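Local coordinates for SorB (Sorangium cellulosum, PDB 6B2V), which supplies the pyran synthase domain of module nine in the trans-acyltransferase polyketide assembly line for the antibiotic sorangicin, probably closing a pyran ring in the growing chain, at residues M56-L61 against M169-D174; A64-E69 against L205-G210; D174-A179 against G210-V215. All blocks are in the same frame, centred on the assembly; numbering follows the deposited sequence.

Contact 1: residues M56-L61 against M169-D174; sequences MDHEQL and MPASYD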
loop_
_atom_site.group_PDB
_atom_site.type_symbol
_atom_site.label_atom_id
_atom_site.label_comp_id
_atom_site.label_asym_id
_atom_site.label_seq_id
_atom_site.Cartn_x
_atom_site.Cartn_y
_atom_site.Cartn_z
ATOM N N MET A 56 1.083 8.010 -14.281
ATOM C CA MET A 56 1.665 9.293 -14.585
ATOM C C MET A 56 2.153 10.007 -13.344
ATOM O O MET A 56 3.135 10.690 -13.383
ATOM C CB MET A 56 0.691 10.144 -15.346
ATOM C CG MET A 56 0.458 9.602 -16.721
ATOM S SD MET A 56 0.060 10.889 -17.903
ATOM C CE MET A 56 -1.549 11.203 -17.267
ATOM N N ASP A 57 1.463 9.750 -12.252
ATOM C CA ASP A 57 1.758 10.334 -10.937
ATOM C C ASP A 57 2.909 9.576 -10.225
ATOM O O ASP A 57 3.266 9.898 -9.138
ATOM C CB ASP A 57 0.513 10.289 -10.019
ATOM C CG ASP A 57 -0.604 11.281 -10.416
ATOM O OD1 ASP A 57 -0.361 12.110 -11.254
ATOM O OD2 ASP A 57 -1.708 11.160 -9.884
ATOM N N HIS A 58 3.427 8.523 -10.835
ATOM C CA HIS A 58 4.398 7.663 -10.185
ATOM C C HIS A 58 5.567 7.221 -11.056
ATOM O O HIS A 58 5.970 6.116 -10.993
ATOM C CB HIS A 58 3.629 6.442 -9.649
ATOM C CG HIS A 58 4.251 5.767 -8.487
ATOM N ND1 HIS A 58 4.955 4.597 -8.617
ATOM C CD2 HIS A 58 4.280 6.075 -7.182
ATOM C CE1 HIS A 58 5.373 4.213 -7.440
ATOM N NE2 HIS A 58 4.972 5.090 -6.550
ATOM N N GLU A 59 5.986 8.066 -11.971
ATOM C CA GLU A 59 7.121 7.833 -12.863
ATOM C C GLU A 59 6.995 6.619 -13.748
ATOM O O GLU A 59 7.954 6.010 -14.056
ATOM C CB GLU A 59 8.438 7.832 -12.124
ATOM C CG GLU A 59 8.777 9.165 -11.484
ATOM C CD GLU A 59 10.083 9.197 -10.719
ATOM O OE1 GLU A 59 10.710 8.187 -10.554
ATOM O OE2 GLU A 59 10.473 10.280 -10.265
ATOM N N GLN A 60 5.761 6.293 -14.052
ATOM C CA GLN A 60 5.388 5.194 -14.908
ATOM C C GLN A 60 5.596 3.818 -14.307
ATOM O O GLN A 60 5.480 2.847 -14.998
ATOM C CB GLN A 60 6.051 5.262 -16.274
ATOM C CG GLN A 60 5.855 6.581 -16.994
ATOM C CD GLN A 60 4.422 6.971 -17.214
ATOM O OE1 GLN A 60 4.051 8.075 -16.966
ATOM N NE2 GLN A 60 3.656 6.100 -17.722
ATOM N N LEU A 61 5.837 3.785 -13.016
ATOM C CA LEU A 61 6.069 2.560 -12.280
ATOM C C LEU A 61 4.798 2.163 -11.538
ATOM O O LEU A 61 4.276 2.897 -10.798
ATOM C CB LEU A 61 7.230 2.761 -11.313
ATOM C CG LEU A 61 7.447 1.672 -10.274
ATOM C CD1 LEU A 61 7.957 0.412 -10.915
ATOM C CD2 LEU A 61 8.373 2.103 -9.185
ATOM N N MET A 169 11.849 9.335 -4.328
ATOM C CA MET A 169 10.494 8.813 -4.306
ATOM C C MET A 169 9.865 8.965 -5.668
ATOM O O MET A 169 9.884 10.030 -6.230
ATOM C CB MET A 169 9.714 9.615 -3.261
ATOM C CG MET A 169 8.244 9.390 -3.182
ATOM S SD MET A 169 7.422 10.444 -1.978
ATOM C CE MET A 169 7.641 12.100 -2.648
ATOM N N PRO A 170 9.300 7.899 -6.201
ATOM C CA PRO A 170 8.628 7.964 -7.498
ATOM C C PRO A 170 7.360 8.812 -7.499
ATOM O O PRO A 170 7.024 9.386 -8.459
ATOM C CB PRO A 170 8.323 6.507 -7.817
ATOM C CG PRO A 170 9.212 5.754 -6.961
ATOM C CD PRO A 170 9.478 6.527 -5.745
ATOM N N ALA A 171 6.666 8.828 -6.378
ATOM C CA ALA A 171 5.418 9.566 -6.282
ATOM C C ALA A 171 5.541 11.092 -6.418
ATOM O O ALA A 171 6.425 11.675 -5.908
ATOM C CB ALA A 171 4.752 9.260 -4.964
ATOM N N SER A 172 4.550 11.687 -7.036
ATOM C CA SER A 172 4.506 13.112 -7.146
ATOM C C SER A 172 4.003 13.613 -5.789
ATOM O O SER A 172 2.910 13.367 -5.427
ATOM C CB SER A 172 3.511 13.507 -8.216
ATOM O OG SER A 172 3.988 13.173 -9.490
ATOM N N TYR A 173 4.784 14.434 -5.123
ATOM C CA TYR A 173 4.420 14.906 -3.796
ATOM C C TYR A 173 3.094 15.657 -3.769
ATOM O O TYR A 173 2.299 15.498 -2.906
ATOM C CB TYR A 173 5.509 15.794 -3.204
ATOM C CG TYR A 173 5.219 16.190 -1.791
ATOM C CD1 TYR A 173 5.519 15.346 -0.754
ATOM C CD2 TYR A 173 4.619 17.378 -1.494
ATOM C CE1 TYR A 173 5.236 15.685 0.531
ATOM C CE2 TYR A 173 4.327 17.721 -0.192
ATOM C CZ TYR A 173 4.645 16.862 0.806
ATOM O OH TYR A 173 4.370 17.204 2.079
ATOM N N ASP A 174 2.851 16.435 -4.803
ATOM C CA ASP A 174 1.635 17.205 -4.907
ATOM C C ASP A 174 0.392 16.338 -4.993
ATOM O O ASP A 174 -0.694 16.790 -4.723
ATOM C CB ASP A 174 1.663 18.080 -6.143
ATOM C CG ASP A 174 2.372 19.413 -5.953
ATOM O OD1 ASP A 174 2.626 19.864 -4.850
ATOM O OD2 ASP A 174 2.650 20.042 -6.952
HETATM O O HOH W 1 6.443 6.101 -4.197
HETATM O O HOH W 2 8.468 12.214 -9.329
#

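Contact 2: residues A64-E69 against L205-G210; sequences AVAYLE and LDPNLG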
loop_
_atom_site.group_PDB
_atom_site.type_symbol
_atom_site.label_atom_id
_atom_site.label_comp_id
_atom_site.label_asym_id
_atom_site.label_seq_id
_atom_site.Cartn_x
_atom_site.Cartn_y
_atom_site.Cartn_z
ATOM N N ALA A 64 3.397 -0.319 -5.729
ATOM C CA ALA A 64 3.257 -1.539 -4.945
ATOM C C ALA A 64 1.859 -1.653 -4.340
ATOM O O ALA A 64 1.215 -2.638 -4.366
ATOM C CB ALA A 64 4.290 -1.552 -3.827
ATOM N N VAL A 65 1.395 -0.520 -3.867
ATOM C CA VAL A 65 0.127 -0.412 -3.241
ATOM C C VAL A 65 -1.035 -0.686 -4.181
ATOM O O VAL A 65 -2.066 -1.053 -3.769
ATOM C CB VAL A 65 0.040 0.913 -2.438
ATOM C CG1 VAL A 65 -0.310 2.106 -3.285
ATOM C CG2 VAL A 65 -0.641 0.791 -1.114
ATOM N N ALA A 66 -0.852 -0.392 -5.459
ATOM C CA ALA A 66 -1.877 -0.632 -6.467
ATOM C C ALA A 66 -2.141 -2.109 -6.688
ATOM O O ALA A 66 -3.185 -2.461 -7.070
ATOM C CB ALA A 66 -1.598 0.084 -7.765
ATOM N N TYR A 67 -1.140 -2.951 -6.460
ATOM C CA TYR A 67 -1.345 -4.379 -6.593
ATOM C C TYR A 67 -2.312 -4.890 -5.553
ATOM O O TYR A 67 -3.024 -5.816 -5.781
ATOM C CB TYR A 67 -0.020 -5.139 -6.501
ATOM C CG TYR A 67 0.983 -4.882 -7.630
ATOM C CD1 TYR A 67 0.829 -5.472 -8.849
ATOM C CD2 TYR A 67 2.098 -4.154 -7.415
ATOM C CE1 TYR A 67 1.727 -5.252 -9.851
ATOM C CE2 TYR A 67 2.999 -3.922 -8.404
ATOM C CZ TYR A 67 2.827 -4.476 -9.620
ATOM O OH TYR A 67 3.773 -4.254 -10.557
ATOM N N LEU A 68 -2.232 -4.325 -4.362
ATOM C CA LEU A 68 -3.094 -4.710 -3.286
ATOM C C LEU A 68 -4.514 -4.354 -3.633
ATOM O O LEU A 68 -5.385 -5.093 -3.417
ATOM C CB LEU A 68 -2.707 -4.030 -1.972
ATOM C CG LEU A 68 -1.309 -4.333 -1.439
ATOM C CD1 LEU A 68 -0.991 -3.556 -0.199
ATOM C CD2 LEU A 68 -1.101 -5.808 -1.190
ATOM N N GLU A 69 -4.681 -3.160 -4.149
ATOM C CA GLU A 69 -6.010 -2.721 -4.569
ATOM C C GLU A 69 -6.552 -3.584 -5.727
ATOM O O GLU A 69 -7.681 -3.895 -5.769
ATOM C CB GLU A 69 -6.004 -1.218 -4.926
ATOM C CG GLU A 69 -7.289 -0.651 -5.547
ATOM C CD GLU A 69 -8.463 -0.545 -4.599
ATOM O OE1 GLU A 69 -8.310 -0.688 -3.431
ATOM O OE2 GLU A 69 -9.536 -0.304 -5.100
ATOM N N LEU A 205 -8.854 1.861 -1.991
ATOM C CA LEU A 205 -7.619 2.565 -1.684
ATOM C C LEU A 205 -6.979 3.105 -2.985
ATOM O O LEU A 205 -6.358 2.379 -3.672
ATOM C CB LEU A 205 -6.618 1.668 -0.985
ATOM C CG LEU A 205 -5.331 2.317 -0.479
ATOM C CD1 LEU A 205 -5.603 3.467 0.473
ATOM C CD2 LEU A 205 -4.463 1.287 0.175
ATOM N N ASP A 206 -7.137 4.392 -3.241
ATOM C CA ASP A 206 -6.523 5.068 -4.347
ATOM C C ASP A 206 -5.019 4.982 -4.097
ATOM O O ASP A 206 -4.568 5.189 -3.043
ATOM C CB ASP A 206 -6.926 6.576 -4.342
ATOM C CG ASP A 206 -6.436 7.378 -5.565
ATOM O OD1 ASP A 206 -5.265 7.527 -5.887
ATOM O OD2 ASP A 206 -7.234 7.963 -6.218
ATOM N N PRO A 207 -4.263 4.811 -5.154
ATOM C CA PRO A 207 -2.832 4.687 -5.016
ATOM C C PRO A 207 -2.196 5.915 -4.405
ATOM O O PRO A 207 -1.230 5.772 -3.767
ATOM C CB PRO A 207 -2.379 4.422 -6.445
ATOM C CG PRO A 207 -3.501 3.690 -7.014
ATOM C CD PRO A 207 -4.722 4.317 -6.460
ATOM N N ASN A 208 -2.702 7.083 -4.698
ATOM C CA ASN A 208 -2.103 8.263 -4.113
ATOM C C ASN A 208 -2.230 8.285 -2.574
ATOM O O ASN A 208 -1.328 8.703 -1.904
ATOM C CB ASN A 208 -2.698 9.526 -4.725
ATOM C CG ASN A 208 -2.153 9.821 -6.116
ATOM O OD1 ASN A 208 -1.121 9.392 -6.448
ATOM N ND2 ASN A 208 -2.907 10.528 -6.901
ATOM N N LEU A 209 -3.397 7.895 -2.089
ATOM C CA LEU A 209 -3.623 7.773 -0.676
ATOM C C LEU A 209 -2.792 6.610 -0.102
ATOM O O LEU A 209 -2.220 6.751 0.892
ATOM C CB LEU A 209 -5.110 7.598 -0.360
ATOM C CG LEU A 209 -5.504 7.412 1.117
ATOM C CD1 LEU A 209 -4.964 8.517 1.992
ATOM C CD2 LEU A 209 -6.997 7.400 1.205
ATOM N N GLY A 210 -2.748 5.484 -0.791
ATOM C CA GLY A 210 -1.940 4.394 -0.298
ATOM C C GLY A 210 -0.473 4.719 -0.164
ATOM O O GLY A 210 0.133 4.378 0.747
HETATM O O HOH W 3 -3.719 1.525 -4.165
#

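Contact 3: residues D174-A179 against G210-V215; sequences DKLWIA and GNSVLV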
loop_
_atom_site.group_PDB
_atom_site.type_symbol
_atom_site.label_atom_id
_atom_site.label_comp_id
_atom_site.label_asym_id
_atom_site.label_seq_id
_atom_site.Cartn_x
_atom_site.Cartn_y
_atom_site.Cartn_z
ATOM N N ASP A 174 2.851 16.435 -4.803
ATOM C CA ASP A 174 1.635 17.205 -4.907
ATOM C C ASP A 174 0.392 16.338 -4.993
ATOM O O ASP A 174 -0.694 16.790 -4.723
ATOM C CB ASP A 174 1.663 18.080 -6.143
ATOM C CG ASP A 174 2.372 19.413 -5.953
ATOM O OD1 ASP A 174 2.626 19.864 -4.850
ATOM O OD2 ASP A 174 2.650 20.042 -6.952
ATOM N N LYS A 175 0.562 15.113 -5.470
ATOM C CA LYS A 175 -0.541 14.188 -5.608
ATOM C C LYS A 175 -0.802 13.360 -4.357
ATOM O O LYS A 175 -1.812 12.772 -4.244
ATOM C CB LYS A 175 -0.314 13.280 -6.799
ATOM C CG LYS A 175 -0.215 14.016 -8.105
ATOM C CD LYS A 175 -1.545 14.609 -8.474
ATOM C CE LYS A 175 -1.566 15.167 -9.896
ATOM N NZ LYS A 175 -0.231 15.682 -10.243
ATOM N N LEU A 176 0.163 13.370 -3.472
ATOM C CA LEU A 176 0.030 12.745 -2.186
ATOM C C LEU A 176 -0.806 13.615 -1.239
ATOM O O LEU A 176 -1.060 14.743 -1.517
ATOM C CB LEU A 176 1.385 12.507 -1.561
ATOM C CG LEU A 176 2.356 11.627 -2.328
ATOM C CD1 LEU A 176 3.647 11.494 -1.593
ATOM C CD2 LEU A 176 1.710 10.308 -2.629
ATOM N N TRP A 177 -1.219 13.025 -0.137
ATOM C CA TRP A 177 -1.996 13.696 0.861
ATOM C C TRP A 177 -1.168 14.281 2.016
ATOM O O TRP A 177 -1.676 14.933 2.848
ATOM C CB TRP A 177 -3.004 12.730 1.475
ATOM C CG TRP A 177 -4.098 12.203 0.580
ATOM C CD1 TRP A 177 -3.997 11.815 -0.700
ATOM C CD2 TRP A 177 -5.458 11.984 0.954
ATOM N NE1 TRP A 177 -5.194 11.400 -1.155
ATOM C CE2 TRP A 177 -6.106 11.459 -0.140
ATOM C CE3 TRP A 177 -6.173 12.169 2.118
ATOM C CZ2 TRP A 177 -7.451 11.172 -0.112
ATOM C CZ3 TRP A 177 -7.487 11.868 2.139
ATOM C CH2 TRP A 177 -8.107 11.380 1.039
ATOM N N ILE A 178 0.116 14.007 2.016
ATOM C CA ILE A 178 0.930 14.495 3.104
ATOM C C ILE A 178 1.036 16.009 3.199
ATOM O O ILE A 178 1.310 16.636 2.244
ATOM C CB ILE A 178 2.317 13.860 3.015
ATOM C CG1 ILE A 178 2.153 12.365 3.085
ATOM C CG2 ILE A 178 3.190 14.326 4.160
ATOM C CD1 ILE A 178 3.415 11.651 2.797
ATOM N N ALA A 179 0.750 16.549 4.376
ATOM C CA ALA A 179 0.821 17.977 4.612
ATOM C C ALA A 179 1.895 18.388 5.587
ATOM O O ALA A 179 2.347 19.467 5.576
ATOM C CB ALA A 179 -0.476 18.496 5.128
ATOM N N GLY A 210 -2.748 5.484 -0.791
ATOM C CA GLY A 210 -1.940 4.394 -0.298
ATOM C C GLY A 210 -0.473 4.719 -0.164
ATOM O O GLY A 210 0.133 4.378 0.747
ATOM N N ASN A 211 0.040 5.402 -1.157
ATOM C CA ASN A 211 1.423 5.862 -1.098
ATOM C C ASN A 211 1.644 6.873 0.028
ATOM O O ASN A 211 2.674 6.932 0.588
ATOM C CB ASN A 211 1.856 6.471 -2.418
ATOM C CG ASN A 211 2.267 5.425 -3.417
ATOM O OD1 ASN A 211 2.133 5.629 -4.577
ATOM N ND2 ASN A 211 2.767 4.364 -2.944
ATOM N N SER A 212 0.629 7.668 0.308
ATOM C CA SER A 212 0.718 8.602 1.415
ATOM C C SER A 212 0.889 7.875 2.747
ATOM O O SER A 212 1.423 8.393 3.648
ATOM C CB SER A 212 -0.501 9.498 1.483
ATOM O OG SER A 212 -0.626 10.246 0.323
ATOM N N VAL A 213 0.246 6.753 2.882
ATOM C CA VAL A 213 0.414 5.954 4.082
ATOM C C VAL A 213 1.814 5.305 4.203
ATOM O O VAL A 213 2.386 5.226 5.229
ATOM C CB VAL A 213 -0.669 4.862 4.175
ATOM C CG1 VAL A 213 -0.538 4.063 5.436
ATOM C CG2 VAL A 213 -2.047 5.437 4.091
ATOM N N LEU A 214 2.283 4.804 3.086
ATOM C CA LEU A 214 3.587 4.163 3.052
ATOM C C LEU A 214 4.814 5.061 3.160
ATOM O O LEU A 214 5.781 4.678 3.688
ATOM C CB LEU A 214 3.739 3.217 1.846
ATOM C CG LEU A 214 2.716 2.063 1.757
ATOM C CD1 LEU A 214 3.128 1.036 0.734
ATOM C CD2 LEU A 214 2.428 1.411 3.089
ATOM N N VAL A 215 4.701 6.275 2.646
ATOM C CA VAL A 215 5.856 7.163 2.614
ATOM C C VAL A 215 6.452 7.438 3.975
ATOM O O VAL A 215 7.629 7.439 4.101
ATOM C CB VAL A 215 5.555 8.472 1.796
ATOM C CG1 VAL A 215 6.490 9.626 2.135
ATOM C CG2 VAL A 215 5.707 8.176 0.350
#

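Contact 1: residues M56-L61 against M169-D174
D57 opens the interface with its backbone: D57 O accepts the S172 N-H at 3.0 Å, the bond bending to 144° at the hydrogen. The CA of A171 approaches the same oxygen, D57 O, at 3.6 Å as a C-H...O contact, so one carbonyl serves two consecutive residues of the facing loop. H58 CA makes a similar C-H...O contact with P170 O, at 3.6 Å. The imidazole supplies the flat surface on which P170 packs. CG lies anti to the backbone N (chi1 -154°), a torsion that carries the ring alongside P170, whose CB sits over the centre of one ring face, 3.8 Å from the centroid, as a CH-pi contact. H58 ND1 donates to L61 O at 2.8 Å across the type I' turn running from H58 to L61, restricting rotation of the ring, while NE2 meets a water 3.0 Å away that also accepts weakly from A171 N. E59 crosses the proline at roughly a right angle; beyond CG its chain is extended, and CG touches P170 O at 3.5 Å. L61 CD2 lies loosely against P170 CG, 4.4 Å away. The paired loops lie in the predicted N- and C-terminal hotdog folds: 56-61 links helices 53-56 and 64-77, whereas 169-174 joins helix 160-166 to strand 178-183, with L61 and P170 both packed on F232 of strand 232-241.

Contact 2: residues A64-E69 against L205-G210
E69 meets the backbone of L205, while V65 packs on P207, G210 and the L205 side chain. The glutamate chain leaves with CG anti to the backbone N (chi1 173°) and then bends at chi2, which brings OE1 to the backbone N of L205. There E69 OE1 takes the L205 N-H at 3.0 Å along a nearly straight line (168°), but from well above the carboxylate plane. The other oxygen, OE2, is bound to R72 in a salt bridge and is also hydrogen-bonded to H28 and to L204 N, so a buried carboxylate is well supplied with donors. A water beside this pair donates to L205 O at 2.8 Å and weakly to V65 O, bridging the two backbones. V65 sets its two methyls against the start of the facing helix and the residue L205 ahead of it: CG1 faces P207 O at 3.8 Å, and CG2 reaches both G210 CA, at 3.9 Å, and L205 CD2, at 4.1 Å. With no side chain on G210, the valine can press against bare backbone. A66 CB adds a lighter touch on P207 CG. D206, the N-cap, accepts from N208 N and so steadies the first turn of helix 207-225. Elsewhere on helix 64-77, L68 packs on strand 82-90 and Y67 on strands 113-120 and 123-132, so the contact joins the central helices of the two predicted hotdog folds.

Contact 3: residues D174-A179 against G210-V215
N211 meets L176 first: the asparagine CB lies 3.8 Å from L176 CD2, while the leucine leans across it at a slant. One residue on, S212 is the centre of the contact. Its OG accepts the W177 N-H at 2.9 Å on an almost linear path (177°) and is also hydrogen-bonded to N208 O, one turn back in the helix. With OG beside the backbone N and anti to the carbonyl carbon (chi1 -61°), the hydroxyl can serve both, tying the loop ahead of strand 178-183 to the helix. L176 CB and W177 CB both approach the same hydroxyl, each 3.6 Å from S212 OG. I178 CD1 comes against S212 O, a buried carbonyl oxygen that has no polar partner in the model. V215 then completes the apolar side, its CG1 3.7 Å from I178 CD1, with L176 CD1 more loosely against V215 CG2, at 4.4 Å. Within the predicted C-terminal hotdog fold, helix 207-225 thus meets L176 and I178 through N211, S212 and V215, and strand 279-289 through V213 and L214, which touch F283. W177 in turn rests on L192 of strand 187-192, the antiparallel neighbour of strand 178-183.

How the contacts relate
Contacts 1 and 2 join the predicted N- and C-terminal hotdog folds, whereas contact 3 lies within the C-terminal one. Along the chain contact 2 crosses both others, while contacts 1 and 3 follow in series and share D174. Their centres stand about 11 to 12 Å apart, and they touch: D57 OD2 probably hydrogen-bonds N208 ND2 between contacts 1 and 2, and Y173 OH probably bonds I178 O between contacts 1 and 3. Contacts 2 and 3 share G210 and helix 207-225. That helix therefore connects the interface between the two hotdogs with the packing inside the second, consistent with a double-hotdog dehydratase-like domain.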